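Local coordinates for peptidase M16 C-terminal domain-containing protein (Enterococcus faecalis, PDB 3D3Y) that is of unknown function but carries a peptidase M16 inactive domain, related to the M16 metallopeptidases, at residues 241-246 against 413-418; 116-121 against 220-225; 271-276 against 393-398. All blocks are in the same frame, centred on the assembly; numbering follows the deposited sequence. Where two conformers were deposited one is given.

Contact 1 of 3, residues 241-246 against 413-418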
# COMPACT_ATOMS: atom_id res chain seq x y z
N ASN A 241 24.05 1.01 -15.14
CA ASN A 241 24.42 1.85 -16.28
C ASN A 241 23.74 1.48 -17.59
O ASN A 241 23.62 2.31 -18.49
CB ASN A 241 25.93 2.02 -16.41
CG ASN A 241 26.48 3.09 -15.45
OD1 ASN A 241 26.04 4.26 -15.49
ND2 ASN A 241 27.40 2.69 -14.57
N VAL A 242 23.22 0.26 -17.67
CA VAL A 242 22.50 -0.16 -18.86
C VAL A 242 21.01 -0.30 -18.52
O VAL A 242 20.66 -0.84 -17.46
CB VAL A 242 23.10 -1.49 -19.40
CG1 VAL A 242 22.27 -2.05 -20.55
CG2 VAL A 242 24.55 -1.30 -19.85
N ILE A 243 20.13 0.20 -19.38
CA ILE A 243 18.69 -0.02 -19.23
C ILE A 243 18.30 -1.46 -19.59
O ILE A 243 18.68 -1.94 -20.65
CB ILE A 243 17.91 0.97 -20.10
CG1 ILE A 243 18.13 2.39 -19.56
CG2 ILE A 243 16.41 0.61 -20.16
CD1 ILE A 243 18.04 3.47 -20.59
N GLU A 244 17.56 -2.15 -18.71
CA GLU A 244 17.01 -3.47 -19.05
C GLU A 244 15.66 -3.35 -19.73
O GLU A 244 14.75 -2.71 -19.21
CB GLU A 244 16.90 -4.38 -17.81
CG GLU A 244 18.25 -4.80 -17.23
CD GLU A 244 19.08 -5.71 -18.17
OE1 GLU A 244 20.31 -5.49 -18.21
OE2 GLU A 244 18.53 -6.62 -18.85
N GLU A 245 15.53 -3.97 -20.90
CA GLU A 245 14.28 -3.97 -21.67
C GLU A 245 13.79 -5.41 -21.79
O GLU A 245 14.57 -6.31 -22.18
CB GLU A 245 14.51 -3.38 -23.06
CG GLU A 245 15.38 -2.13 -23.05
CD GLU A 245 15.46 -1.40 -24.39
OE1 GLU A 245 14.59 -1.60 -25.26
OE2 GLU A 245 16.40 -0.59 -24.56
N ARG A 246 12.56 -5.66 -21.36
CA ARG A 246 11.97 -6.98 -21.50
C ARG A 246 10.68 -6.86 -22.32
O ARG A 246 9.97 -5.86 -22.22
CB ARG A 246 11.68 -7.63 -20.14
CG ARG A 246 12.91 -7.73 -19.21
CD ARG A 246 13.75 -8.97 -19.48
NE ARG A 246 14.72 -9.23 -18.40
CZ ARG A 246 15.91 -8.64 -18.33
NH1 ARG A 246 16.28 -7.76 -19.27
NH2 ARG A 246 16.74 -8.93 -17.32
N GLN A 413 15.71 3.06 -16.05
CA GLN A 413 16.32 1.79 -15.63
C GLN A 413 15.73 0.54 -16.29
O GLN A 413 16.44 -0.44 -16.53
CB GLN A 413 16.26 1.63 -14.10
CG GLN A 413 17.21 2.61 -13.32
CD GLN A 413 18.69 2.29 -13.49
OE1 GLN A 413 19.35 2.74 -14.46
NE2 GLN A 413 19.23 1.52 -12.57
N ALA A 414 14.44 0.57 -16.58
CA ALA A 414 13.80 -0.62 -17.12
C ALA A 414 12.65 -0.22 -18.03
O ALA A 414 12.01 0.80 -17.82
CB ALA A 414 13.33 -1.55 -15.98
N ILE A 415 12.42 -1.02 -19.07
CA ILE A 415 11.30 -0.79 -19.96
C ILE A 415 10.65 -2.16 -20.14
O ILE A 415 11.34 -3.15 -20.47
CB ILE A 415 11.77 -0.35 -21.38
CG1 ILE A 415 12.44 1.02 -21.36
CG2 ILE A 415 10.59 -0.41 -22.40
CD1 ILE A 415 13.23 1.32 -22.61
N PHE A 416 9.34 -2.24 -19.92
CA PHE A 416 8.64 -3.48 -20.17
C PHE A 416 7.61 -3.25 -21.26
O PHE A 416 6.82 -2.29 -21.18
CB PHE A 416 7.96 -4.02 -18.90
CG PHE A 416 7.20 -5.31 -19.13
CD1 PHE A 416 7.87 -6.52 -19.23
CD2 PHE A 416 5.81 -5.28 -19.35
CE1 PHE A 416 7.16 -7.71 -19.48
CE2 PHE A 416 5.09 -6.46 -19.61
CZ PHE A 416 5.76 -7.67 -19.68
N PHE A 417 7.64 -4.11 -22.26
CA PHE A 417 6.76 -4.02 -23.42
C PHE A 417 5.90 -5.29 -23.51
O PHE A 417 6.41 -6.40 -23.69
CB PHE A 417 7.64 -3.82 -24.66
CG PHE A 417 6.88 -3.71 -25.97
CD1 PHE A 417 5.68 -3.01 -26.06
CD2 PHE A 417 7.41 -4.28 -27.13
CE1 PHE A 417 5.01 -2.88 -27.29
CE2 PHE A 417 6.74 -4.16 -28.37
CZ PHE A 417 5.53 -3.44 -28.44
N LEU A 418 4.58 -5.13 -23.36
CA LEU A 418 3.67 -6.25 -23.52
C LEU A 418 3.09 -6.10 -24.90
O LEU A 418 2.27 -5.21 -25.13
CB LEU A 418 2.57 -6.29 -22.44
CG LEU A 418 1.66 -7.53 -22.41
CD1 LEU A 418 2.42 -8.77 -21.88
CD2 LEU A 418 0.49 -7.27 -21.52
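Glu244, Glu245 and Arg246 pair with Ala414, Ile415 and Phe416 as parallel strand neighbours, at the rim of a mixed five-stranded sheet in which 244-251 is an outermost strand and 411-421 the next one in. The strand axes run 4.7 Å apart and only 11° from parallel. Four backbone hydrogen bonds zip them together: Glu244 N gives to Gln413 O and Ile415 N to Glu244 O, then Arg246 N to Ile415 O and Phe417 N to Arg246 O. CA-H contacts back the carbonyls up, the shortest from Ala414 CA to Glu244 O at 3.1 Å.

Strand 411-421 is flanked on its far side by the antiparallel strand 255-262, where Gln413 and Ala414 both face Ala260 in a classic beta bulge; the arrangement is consistent with the sheet of an M16-like alpha/beta domain. On one face, Ile415 CD1 lies 4.1 Å from Ile243 CG2 and 3.9 Å from Glu245 CD. Glu245 and Ile415 run side by side, CG and CD of the glutamate against Ile415 CD1, and the glutamate's OE1 forms a salt bridge with Arg326.

The other face carries Ala414, Phe416 and a salt bridge within the edge strand. Arg246 NH1 meets Glu244 OE2 at 2.6 Å, nearly in the guanidinium plane and on the anti lone pair. Both chains bend at the second torsion, and their ends lead away from 413-418 to meet each other. Arg246 CB remains 4.1 Å from Phe416 CD1. Helix 150-162 packs on this face, Val161 touching Arg246 and Ala414, and Ala157 touching Phe416.

Contact 2 of 3, residues 116-121 against 220-225; sequences IIFAPN and QLPFTP. With EDO (1,2-ethanediol), chain I.
Phe118, in the last turn of helix 105-118, packs one ring face on Pro222 and its edge on Phe223, both from the loop that follows helix 211-219, while the outer part of that loop is where an ethanediol is weakly bound. The tight part is built around the Phe118 ring. Pro222 CD stands 3.5 Å from the ring centroid and 3° off its normal, a CH-pi contact almost exactly over the centre. Ile117 CG2 lies above the opposite face, displaced toward the rim. The far end of the ring meets Phe223 in a T-shaped pair: centroids are 4.9 Å apart, the planes stand at 69°, and Phe118 CZ points into the middle of the Phe223 face. Leu221 CB closes in on Phe118 CE2 at 3.7 Å.

Pro222 is the centre of an inverse gamma turn, closed by Phe223 N giving to Leu221 O at 2.7 Å. This tight reversal brings a proline and the following aromatic ring to different parts of one phenylalanine. The contact thereby joins the C-terminal end of helix 105-118 to the start of the long connection leading to strand 244-251. Leu196 of helix 185-198 touches Ile117, Phe118 and Phe223, and Tyr192 OH hydrogen-bonds to Ile117 O.

Toward the exposed Thr224 the packing gives way to polar contacts. The ethanediol, probably from the crystallisation liquor, accepts a weak hydrogen bond from Thr224 N at its O1, 3.2 Å away. That O1 also lies near the plane of the Phe118 ring, 3.9 Å from CE1, and obliquely to Phe223, 3.6 Å from CD1. The placing of the ethanediol against Thr224 OG1 is doubtful.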
# COMPACT_ATOMS: atom_id res chain seq x y z
N ILE A 116 -10.30 -13.30 17.48
CA ILE A 116 -9.72 -13.32 16.13
C ILE A 116 -8.20 -13.62 16.11
O ILE A 116 -7.73 -14.45 15.33
CB ILE A 116 -10.01 -12.00 15.39
CG1 ILE A 116 -11.53 -11.85 15.16
CG2 ILE A 116 -9.17 -11.92 14.06
CD1 ILE A 116 -12.20 -13.06 14.44
N ILE A 117 -7.46 -12.94 16.98
CA ILE A 117 -6.00 -13.01 16.94
C ILE A 117 -5.41 -14.25 17.61
O ILE A 117 -4.49 -14.88 17.06
CB ILE A 117 -5.38 -11.73 17.53
CG1 ILE A 117 -5.78 -10.53 16.65
CG2 ILE A 117 -3.87 -11.86 17.66
CD1 ILE A 117 -5.36 -9.18 17.26
N PHE A 118 -5.97 -14.61 18.76
CA PHE A 118 -5.43 -15.70 19.57
C PHE A 118 -6.22 -17.00 19.52
O PHE A 118 -5.77 -18.02 20.05
CB PHE A 118 -5.28 -15.20 21.01
CG PHE A 118 -4.32 -14.05 21.14
CD1 PHE A 118 -2.96 -14.29 21.28
CD2 PHE A 118 -4.77 -12.73 21.10
CE1 PHE A 118 -2.06 -13.24 21.39
CE2 PHE A 118 -3.87 -11.66 21.20
CZ PHE A 118 -2.51 -11.93 21.34
N ALA A 119 -7.40 -16.98 18.92
CA ALA A 119 -8.19 -18.20 18.80
C ALA A 119 -8.64 -18.39 17.36
O ALA A 119 -9.83 -18.47 17.09
CB ALA A 119 -9.40 -18.23 19.79
N PRO A 120 -7.67 -18.49 16.43
CA PRO A 120 -8.05 -18.72 15.04
C PRO A 120 -8.56 -20.14 14.88
O PRO A 120 -8.44 -20.96 15.81
CB PRO A 120 -6.72 -18.56 14.30
CG PRO A 120 -5.70 -18.99 15.30
CD PRO A 120 -6.19 -18.36 16.56
N ASN A 121 -9.11 -20.44 13.72
CA ASN A 121 -9.77 -21.71 13.47
C ASN A 121 -8.73 -22.78 13.08
O ASN A 121 -8.69 -23.25 11.95
CB ASN A 121 -10.84 -21.53 12.39
CG ASN A 121 -11.82 -22.70 12.33
OD1 ASN A 121 -11.76 -23.61 13.17
ND2 ASN A 121 -12.72 -22.69 11.33
N GLN A 220 -5.00 -7.53 28.26
CA GLN A 220 -5.62 -8.87 28.22
C GLN A 220 -5.18 -9.68 27.01
O GLN A 220 -5.44 -10.88 26.92
CB GLN A 220 -7.16 -8.78 28.18
CG GLN A 220 -7.84 -8.20 29.43
CD GLN A 220 -9.28 -7.74 29.19
OE1 GLN A 220 -9.76 -7.65 28.05
NE2 GLN A 220 -9.98 -7.42 30.28
N LEU A 221 -4.58 -9.03 26.02
CA LEU A 221 -4.15 -9.76 24.81
C LEU A 221 -2.79 -10.41 25.08
O LEU A 221 -1.79 -9.72 25.30
CB LEU A 221 -4.12 -8.82 23.59
CG LEU A 221 -5.45 -8.64 22.84
CD1 LEU A 221 -6.64 -8.35 23.75
CD2 LEU A 221 -5.33 -7.57 21.72
N PRO A 222 -2.74 -11.77 25.11
CA PRO A 222 -1.52 -12.36 25.66
C PRO A 222 -0.32 -12.42 24.69
O PRO A 222 0.20 -13.52 24.44
CB PRO A 222 -1.98 -13.77 26.09
CG PRO A 222 -3.09 -14.11 25.10
CD PRO A 222 -3.74 -12.79 24.71
N PHE A 223 0.13 -11.27 24.20
CA PHE A 223 1.33 -11.18 23.34
C PHE A 223 2.55 -11.49 24.14
O PHE A 223 2.71 -11.00 25.26
CB PHE A 223 1.51 -9.78 22.74
CG PHE A 223 0.50 -9.43 21.67
CD1 PHE A 223 0.59 -10.00 20.41
CD2 PHE A 223 -0.52 -8.56 21.94
CE1 PHE A 223 -0.35 -9.68 19.42
CE2 PHE A 223 -1.47 -8.24 20.99
CZ PHE A 223 -1.38 -8.79 19.72
N THR A 224 3.44 -12.29 23.59
CA THR A 224 4.75 -12.46 24.23
C THR A 224 5.69 -11.37 23.72
O THR A 224 5.44 -10.79 22.65
CB THR A 224 5.31 -13.83 23.89
OG1 THR A 224 5.25 -14.01 22.46
CG2 THR A 224 4.47 -14.93 24.56
N PRO A 225 6.79 -11.07 24.47
CA PRO A 225 7.75 -10.05 24.07
C PRO A 225 8.41 -10.43 22.77
O PRO A 225 8.56 -11.61 22.46
CB PRO A 225 8.81 -10.05 25.22
CG PRO A 225 8.15 -10.72 26.33
CD PRO A 225 7.16 -11.69 25.75
C1 EDO I . 3.01 -14.17 20.81
O1 EDO I . 1.86 -13.36 20.98
C2 EDO I . 2.60 -15.63 20.76
O2 EDO I . 3.81 -16.37 20.76

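Contact 3 of 3, residues 271-276 against 393-398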
# COMPACT_ATOMS: atom_id res chain seq x y z
N TYR A 271 13.97 16.87 -1.81
CA TYR A 271 13.20 16.99 -3.05
C TYR A 271 11.86 16.26 -3.08
O TYR A 271 11.24 16.13 -4.16
CB TYR A 271 14.08 16.63 -4.26
CG TYR A 271 15.09 17.74 -4.55
CD1 TYR A 271 14.73 18.86 -5.31
CD2 TYR A 271 16.38 17.70 -4.00
CE1 TYR A 271 15.65 19.92 -5.56
CE2 TYR A 271 17.30 18.75 -4.24
CZ TYR A 271 16.91 19.85 -5.02
OH TYR A 271 17.79 20.89 -5.27
N TYR A 272 11.40 15.82 -1.91
CA TYR A 272 10.08 15.15 -1.83
C TYR A 272 8.97 15.98 -2.47
O TYR A 272 8.21 15.47 -3.30
CB TYR A 272 9.73 14.79 -0.39
CG TYR A 272 8.36 14.13 -0.25
CD1 TYR A 272 8.19 12.77 -0.51
CD2 TYR A 272 7.24 14.89 0.09
CE1 TYR A 272 6.89 12.16 -0.38
CE2 TYR A 272 5.97 14.31 0.21
CZ TYR A 272 5.80 12.95 -0.04
OH TYR A 272 4.55 12.43 0.13
N PHE A 273 8.81 17.24 -2.05
CA PHE A 273 7.71 18.06 -2.59
C PHE A 273 7.90 18.42 -4.07
O PHE A 273 6.94 18.34 -4.87
CB PHE A 273 7.48 19.32 -1.71
CG PHE A 273 6.86 18.98 -0.41
CD1 PHE A 273 5.47 18.89 -0.29
CD2 PHE A 273 7.66 18.68 0.70
CE1 PHE A 273 4.88 18.52 0.91
CE2 PHE A 273 7.08 18.30 1.91
CZ PHE A 273 5.70 18.23 2.02
N ALA A 274 9.13 18.78 -4.43
CA ALA A 274 9.51 19.00 -5.85
C ALA A 274 9.12 17.79 -6.73
O ALA A 274 8.69 17.95 -7.86
CB ALA A 274 11.03 19.27 -5.95
N LEU A 275 9.28 16.59 -6.19
CA LEU A 275 8.95 15.36 -6.94
C LEU A 275 7.43 15.23 -7.13
O LEU A 275 6.95 14.86 -8.21
CB LEU A 275 9.53 14.13 -6.25
CG LEU A 275 9.08 12.76 -6.80
CD1 LEU A 275 9.70 12.58 -8.19
CD2 LEU A 275 9.54 11.65 -5.84
N GLN A 276 6.68 15.59 -6.09
CA GLN A 276 5.22 15.60 -6.16
C GLN A 276 4.78 16.45 -7.38
O GLN A 276 3.95 16.03 -8.19
CB GLN A 276 4.63 16.16 -4.86
CG GLN A 276 4.89 15.31 -3.61
CD GLN A 276 4.13 13.99 -3.65
OE1 GLN A 276 3.09 13.88 -4.32
NE2 GLN A 276 4.65 12.99 -2.96
N ALA A 393 2.10 24.77 2.43
CA ALA A 393 3.15 25.76 2.17
C ALA A 393 4.30 25.17 1.30
O ALA A 393 4.80 25.80 0.35
CB ALA A 393 3.70 26.29 3.48
N ARG A 394 4.68 23.94 1.61
CA ARG A 394 5.78 23.32 0.87
C ARG A 394 5.38 23.01 -0.57
O ARG A 394 6.18 23.25 -1.50
CB ARG A 394 6.34 22.11 1.62
CG ARG A 394 7.25 22.57 2.76
CD ARG A 394 7.86 21.41 3.48
NE ARG A 394 8.64 21.85 4.63
CZ ARG A 394 9.61 21.11 5.19
NH1 ARG A 394 9.91 19.91 4.69
NH2 ARG A 394 10.28 21.58 6.22
N ILE A 395 4.15 22.53 -0.79
CA ILE A 395 3.65 22.42 -2.17
C ILE A 395 3.67 23.77 -2.92
O ILE A 395 4.18 23.88 -4.06
CB ILE A 395 2.23 21.77 -2.23
CG1 ILE A 395 2.34 20.28 -1.86
CG2 ILE A 395 1.64 21.88 -3.64
CD1 ILE A 395 3.10 19.39 -2.91
N ASN A 396 3.11 24.79 -2.28
CA ASN A 396 3.11 26.15 -2.84
C ASN A 396 4.49 26.71 -3.22
O ASN A 396 4.61 27.44 -4.19
CB ASN A 396 2.37 27.12 -1.91
CG ASN A 396 0.87 26.99 -2.00
OD1 ASN A 396 0.30 26.69 -3.07
ND2 ASN A 396 0.22 27.20 -0.88
N ALA A 397 5.52 26.35 -2.45
CA ALA A 397 6.85 26.94 -2.61
C ALA A 397 7.74 26.27 -3.67
O ALA A 397 8.84 26.78 -3.95
CB ALA A 397 7.59 26.99 -1.26
N VAL A 398 7.29 25.14 -4.22
CA VAL A 398 8.09 24.46 -5.25
C VAL A 398 8.37 25.39 -6.43
O VAL A 398 7.46 26.02 -6.94
CB VAL A 398 7.46 23.11 -5.73
CG1 VAL A 398 8.32 22.49 -6.85
CG2 VAL A 398 7.31 22.12 -4.55
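Phe273 and Arg394 meet at a helix-helix crossing, where the first turn of helix 272-284 packs against the last turn of helix 388-397 in what is probably an M16-like domain. The short axes pass 9.0 Å apart with a signed crossing angle of -64°, and the interface is held by van der Waals and CH-pi contacts, with no hydrogen bond between the segments.

Phe273 is the central side chain of the contact. Arg394 CB sits 3.6 Å from its ring centroid and only 4° off the normal, making the CH-pi contact over the centre; the extended chain then leads outward past the rim, CD 3.6 Å from Phe273 CE2. The guanidinium plane is turned steeply against the ring, with Phe273 CE2 near its edge, and Arg394 NE is held in a salt bridge by Glu390 one turn earlier. Tyr272 CD2 lies above the opposite ring face, offset toward the rim. Trp391 adds an edge-to-face contact, and Leu386 also touches Phe273.

Ile395 comes in at the edge of the ring, near its plane, its CD1 3.6 Å from Phe273 CD1. Its second torsion (chi2 -69°) turns CD1 to where it also touches Gln276 CB, one turn further along the helix, at 4.1 Å. Behind it, Leu357 of helix 347-364 touches both Ile395 and Gln276.

Beyond the end of helix 388-397, Val398 lies against the backbone between Phe273 and Ala274. Its two methyls divide the work: CG1 lies 3.8 Å from Ala274 CA, and CG2 the same distance from Ala274 N.

Contacts 1 and 3 belong to the same half of the chain, and contact 3 is nested in the loop that contact 1 closes: pairing 241-246 with 413-418 brings together the ends of a span that includes both helices of contact 3. Their centres are 29 Å apart and their nearest atoms about 13 Å, so they do not touch. Contact 2 closes earlier in the sequence and lies across the centre of the chain from both, its centre 46 Å from that of contact 1 and 43 Å from that of contact 3. The nearest atoms of contacts 2 and 3 are about 29 Å apart, and those of contacts 1 and 2 about 37 Å.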